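Local coordinates for phosphoribosylaminoimidazole-succinocarboxamide synthase (Pyrococcus horikoshii, PDB 3U55) that catalyses the ATP-dependent joining of 5-amino-1-(5-phospho-D-ribosyl)imidazole-4-carboxylate to L-aspartate, giving SAICAR in the de novo purine pathway, at the interface of chains A and B. Numbering follows the deposited sequence. Chains: chain A/B, Phosphoribosylaminoimidazole-succinocarboxamide synthase.

Contact 1 and contact 2 are neighbouring patches of one two-fold interface between identical chains. The centres of their C-alpha atoms lie about 9 Å apart. B:Arg103 belongs to both: its backbone carbonyl faces contact 1, and its side chain reaches into contact 2. Strand 115-121 also serves both patches, from chain A in contact 1 and from chain B in contact 2. Contact 1 is mainly apolar, whereas contact 2 adds a side-chain hydrogen bond to a backbone carbonyl. Each patch has a twin with the chains exchanged. Together they probably help hold a dimer, although the assembly alone does not prove it.

Contact 1: the interface of chains A and B. Residues chain A 121, 123, 126, 139; chain B 103-105.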
loop_
_atom_site.group_PDB
_atom_site.type_symbol
_atom_site.label_atom_id
_atom_site.label_comp_id
_atom_site.label_asym_id
_atom_site.label_seq_id
_atom_site.Cartn_x
_atom_site.Cartn_y
_atom_site.Cartn_z
ATOM N N TYR A 121 6.768 0.205 5.741
ATOM C CA TYR A 121 7.136 -0.457 6.985
ATOM C C TYR A 121 8.636 -0.756 6.980
ATOM O O TYR A 121 9.115 -1.500 6.129
ATOM C CB TYR A 121 6.307 -1.734 7.131
ATOM C CG TYR A 121 6.717 -2.656 8.259
ATOM C CD1 TYR A 121 7.105 -2.154 9.502
ATOM C CD2 TYR A 121 6.684 -4.038 8.086
ATOM C CE1 TYR A 121 7.477 -3.017 10.547
ATOM C CE2 TYR A 121 7.046 -4.901 9.119
ATOM C CZ TYR A 121 7.445 -4.386 10.337
ATOM O OH TYR A 121 7.798 -5.258 11.350
ATOM N N ASN A 123 11.529 -2.690 7.679
ATOM C CA ASN A 123 11.764 -4.097 8.000
ATOM C C ASN A 123 12.649 -4.685 6.914
ATOM O O ASN A 123 12.192 -4.900 5.799
ATOM C CB ASN A 123 10.432 -4.863 8.089
ATOM C CG ASN A 123 10.608 -6.323 8.500
ATOM O OD1 ASN A 123 11.315 -7.088 7.847
ATOM N ND2 ASN A 123 9.946 -6.713 9.580
ATOM N N LEU A 126 11.639 -8.030 5.150
ATOM C CA LEU A 126 10.503 -7.920 4.233
ATOM C C LEU A 126 10.751 -6.892 3.118
ATOM O O LEU A 126 9.886 -6.668 2.267
ATOM C CB LEU A 126 9.210 -7.613 5.008
ATOM C CG LEU A 126 8.753 -8.684 6.016
ATOM C CD1 LEU A 126 7.604 -8.190 6.891
ATOM C CD2 LEU A 126 8.375 -9.990 5.318
ATOM N N LEU A 139 0.631 -2.960 13.557
ATOM C CA LEU A 139 1.979 -2.681 14.054
ATOM C C LEU A 139 2.013 -1.822 15.331
ATOM O O LEU A 139 3.087 -1.522 15.851
ATOM C CB LEU A 139 2.813 -2.019 12.953
ATOM C CG LEU A 139 3.189 -2.868 11.740
ATOM C CD1 LEU A 139 3.723 -1.961 10.635
ATOM C CD2 LEU A 139 4.211 -3.955 12.098
ATOM N N ARG B 103 4.124 -8.888 4.000
ATOM C CA ARG B 103 3.972 -7.482 4.335
ATOM C C ARG B 103 4.121 -7.211 5.829
ATOM O O ARG B 103 4.678 -6.186 6.218
ATOM C CB ARG B 103 2.631 -6.954 3.832
ATOM C CG ARG B 103 2.636 -5.465 3.571
ATOM C CD ARG B 103 1.332 -5.013 2.940
ATOM N NE ARG B 103 1.075 -5.672 1.666
ATOM C CZ ARG B 103 1.522 -5.247 0.488
ATOM N NH1 ARG B 103 2.272 -4.152 0.394
ATOM N NH2 ARG B 103 1.223 -5.931 -0.603
ATOM N N LEU B 104 3.612 -8.132 6.648
ATOM C CA LEU B 104 3.737 -8.082 8.102
ATOM C C LEU B 104 4.373 -9.387 8.585
ATOM O O LEU B 104 4.008 -10.459 8.101
ATOM C CB LEU B 104 2.363 -7.895 8.766
ATOM C CG LEU B 104 1.635 -6.558 8.548
ATOM C CD1 LEU B 104 0.315 -6.547 9.294
ATOM C CD2 LEU B 104 2.499 -5.380 8.995
ATOM N N PRO B 105 5.314 -9.300 9.548
ATOM C CA PRO B 105 6.076 -10.482 9.955
ATOM C C PRO B 105 5.253 -11.352 10.904
ATOM O O PRO B 105 5.619 -11.544 12.070
ATOM C CB PRO B 105 7.282 -9.877 10.676
ATOM C CG PRO B 105 6.744 -8.647 11.312
ATOM C CD PRO B 105 5.643 -8.131 10.386
#
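The phenol oxygen OH of A:Tyr121 meets B:Pro105 across the interface and takes a hydrogen bond within its own chain. CG of B:Pro105 lies 3.5 Å from OH of A:Tyr121. The amide ND2 of A:Asn123 donates to OH of A:Tyr121 at 3.1 Å. This bond is fairly straight, 160° at the hydrogen, and OH lies close to the amide plane. The other end of this amide is also used. OD1 of A:Asn123 accepts a bond from the backbone N of A:Leu126 at 2.9 Å. A:Asn123 therefore ties the end of strand 115-121 to the following loop, with both amide ends fixed.

The tyrosine ring is held between two residues of chain A. CB of A:Asn123 lies over one face and CD1 of A:Leu139 over the other, both toward the rim. This pair should restrict tilting of the ring. The CG of A:Tyr121 is anti to the backbone N (chi1 171°), which sends the ring toward chain B. There CD2 of A:Tyr121 approaches the backbone O of B:Arg103 at 3.5 Å. CE2 of A:Tyr121 packs on CD of B:Pro105 at 3.7 Å.

B:Pro105 buries more surface here than the other residues of the patch, 55 Å². A:Leu126 supports it from another direction. CD1 of A:Leu126 lies 4.0 Å from CD of B:Pro105. The same branch also packs near CA of B:Leu104. This is a small wedge: the proline ring fits among a tyrosine, an asparagine and a leucine. The patch is a loop-to-loop and loop-to-strand part of the chain interface, and it probably helps to set the position of segment 103-105.

A second apolar pair lies beside it. The side chains of B:Leu104 and A:Leu139 cross at a slant, with CD2 of B:Leu104 3.8 Å from CG of A:Leu139.

Contact 2: the interface of chains A and B. Residues chain A 130-132, 135; chain B 100, 103, 118, 130.
A hydrogen bond joins B:Arg103 to the backbone of A:Met130. The guanidinium NH1 of B:Arg103 donates to the carbonyl O of A:Met130 at 2.8 Å. The angle at the hydrogen is 158°. The oxygen lies at the guanidinium edge, nearly in its plane, while NH1 is tilted 25° from the carbonyl plane. The arginine chain is bent at chi3 (-60°), which turns its tip toward strand 130-131 of chain A. A second polar link lies within chain A. OD1 of A:Asn132 accepts the backbone N of A:His135 at 3.1 Å and so caps the start of helix 133-138.

Contacts over flat faces come next. CD of B:Arg103 makes a CH-pi contact over one face of the A:His135 ring, 3.7 Å from its centroid. The sulfur SD of B:Met130 lies over the centre of one face of the B:Arg103 guanidinium, 3.5 Å above the plane. The arginine is thus held by its own chain as well as by chain A. Replacing B:Arg103 with an alanine would probably leave the A:Met130 carbonyl without this donor and take away the methylene over one face of the A:His135 ring.

B:Glu118 approaches the A:His135 ring at its edge, with its carboxylate carbon CD in the ring plane. The contact of OE2 of B:Glu118 with ring carbon CE1 of A:His135 is too short to be sound and is doubtful; the ring may be turned over.

The apolar contacts are at ordinary packing distance. CD1 of B:Leu100 touches CE1 of A:His135 at 3.8 Å. CG2 of A:Ile131 meets CG of B:Arg103 at 4.0 Å. CE of A:Met130 lies 4.0 Å from CE of B:Met130. These two residues occupy the same position in the two chains, and their methyls meet near the two-fold axis. The patch joins strand 130-131 and the capped helix of one chain to the arginine loop of the other, and probably helps to hold the two subunits together.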
loop_
_atom_site.group_PDB
_atom_site.type_symbol
_atom_site.label_atom_id
_atom_site.label_comp_id
_atom_site.label_asym_id
_atom_site.label_seq_id
_atom_site.Cartn_x
_atom_site.Cartn_y
_atom_site.Cartn_z
ATOM N N MET A 130 5.337 -1.459 1.271
ATOM C CA MET A 130 4.353 -0.403 1.480
ATOM C C MET A 130 3.242 -0.954 2.356
ATOM O O MET A 130 2.891 -2.138 2.266
ATOM C CB MET A 130 3.767 0.107 0.162
ATOM C CG MET A 130 3.191 1.527 0.282
ATOM S SD MET A 130 2.433 2.171 -1.233
ATOM C CE MET A 130 0.841 1.365 -1.254
ATOM N N ILE A 131 2.699 -0.100 3.214
ATOM C CA ILE A 131 1.597 -0.497 4.079
ATOM C C ILE A 131 0.503 0.566 4.053
ATOM O O ILE A 131 0.734 1.691 3.612
ATOM C CB ILE A 131 2.041 -0.750 5.549
ATOM C CG1 ILE A 131 2.753 0.478 6.135
ATOM C CG2 ILE A 131 2.900 -2.030 5.643
ATOM C CD1 ILE A 131 2.873 0.459 7.667
ATOM N N ASN A 132 -0.686 0.198 4.520
ATOM C CA ASN A 132 -1.768 1.170 4.673
ATOM C C ASN A 132 -2.095 1.387 6.163
ATOM O O ASN A 132 -1.378 0.877 7.038
ATOM C CB ASN A 132 -2.995 0.772 3.833
ATOM C CG ASN A 132 -3.633 -0.525 4.295
ATOM O OD1 ASN A 132 -3.645 -0.823 5.480
ATOM N ND2 ASN A 132 -4.182 -1.298 3.356
ATOM N N HIS A 135 -2.626 -1.893 8.251
ATOM C CA HIS A 135 -1.386 -2.594 8.625
ATOM C C HIS A 135 -0.715 -1.849 9.777
ATOM O O HIS A 135 -0.193 -2.478 10.708
ATOM C CB HIS A 135 -0.376 -2.703 7.479
ATOM C CG HIS A 135 -0.928 -3.247 6.199
ATOM N ND1 HIS A 135 -1.320 -4.558 6.044
ATOM C CD2 HIS A 135 -1.107 -2.659 4.994
ATOM C CE1 HIS A 135 -1.739 -4.745 4.803
ATOM N NE2 HIS A 135 -1.615 -3.607 4.146
ATOM N N LEU B 100 -0.161 -11.371 2.737
ATOM C CA LEU B 100 0.017 -10.597 3.965
ATOM C C LEU B 100 1.284 -11.003 4.721
ATOM O O LEU B 100 1.917 -10.169 5.373
ATOM C CB LEU B 100 -1.216 -10.688 4.871
ATOM C CG LEU B 100 -1.232 -9.789 6.120
ATOM C CD1 LEU B 100 -1.044 -8.310 5.774
ATOM C CD2 LEU B 100 -2.513 -10.001 6.917
ATOM N N ARG B 103 4.124 -8.888 4.000
ATOM C CA ARG B 103 3.972 -7.482 4.335
ATOM C C ARG B 103 4.121 -7.211 5.829
ATOM O O ARG B 103 4.678 -6.186 6.218
ATOM C CB ARG B 103 2.631 -6.954 3.832
ATOM C CG ARG B 103 2.636 -5.465 3.571
ATOM C CD ARG B 103 1.332 -5.013 2.940
ATOM N NE ARG B 103 1.075 -5.672 1.666
ATOM C CZ ARG B 103 1.522 -5.247 0.488
ATOM N NH1 ARG B 103 2.272 -4.152 0.394
ATOM N NH2 ARG B 103 1.223 -5.931 -0.603
ATOM N N GLU B 118 -7.252 -4.018 2.278
ATOM C CA GLU B 118 -6.212 -3.647 1.328
ATOM C C GLU B 118 -6.850 -3.319 -0.005
ATOM O O GLU B 118 -7.791 -3.994 -0.439
ATOM C CB GLU B 118 -5.197 -4.778 1.140
ATOM C CG GLU B 118 -4.396 -5.115 2.398
ATOM C CD GLU B 118 -3.629 -6.426 2.286
ATOM O OE1 GLU B 118 -3.827 -7.182 1.311
ATOM O OE2 GLU B 118 -2.836 -6.719 3.200
ATOM N N MET B 130 -0.546 -2.957 -4.814
ATOM C CA MET B 130 -1.324 -2.389 -3.720
ATOM C C MET B 130 -1.257 -0.876 -3.824
ATOM O O MET B 130 -0.233 -0.313 -4.232
ATOM C CB MET B 130 -0.806 -2.837 -2.352
ATOM C CG MET B 130 -1.876 -2.738 -1.254
ATOM S SD MET B 130 -1.312 -3.205 0.404
ATOM C CE MET B 130 -0.415 -1.757 0.939
#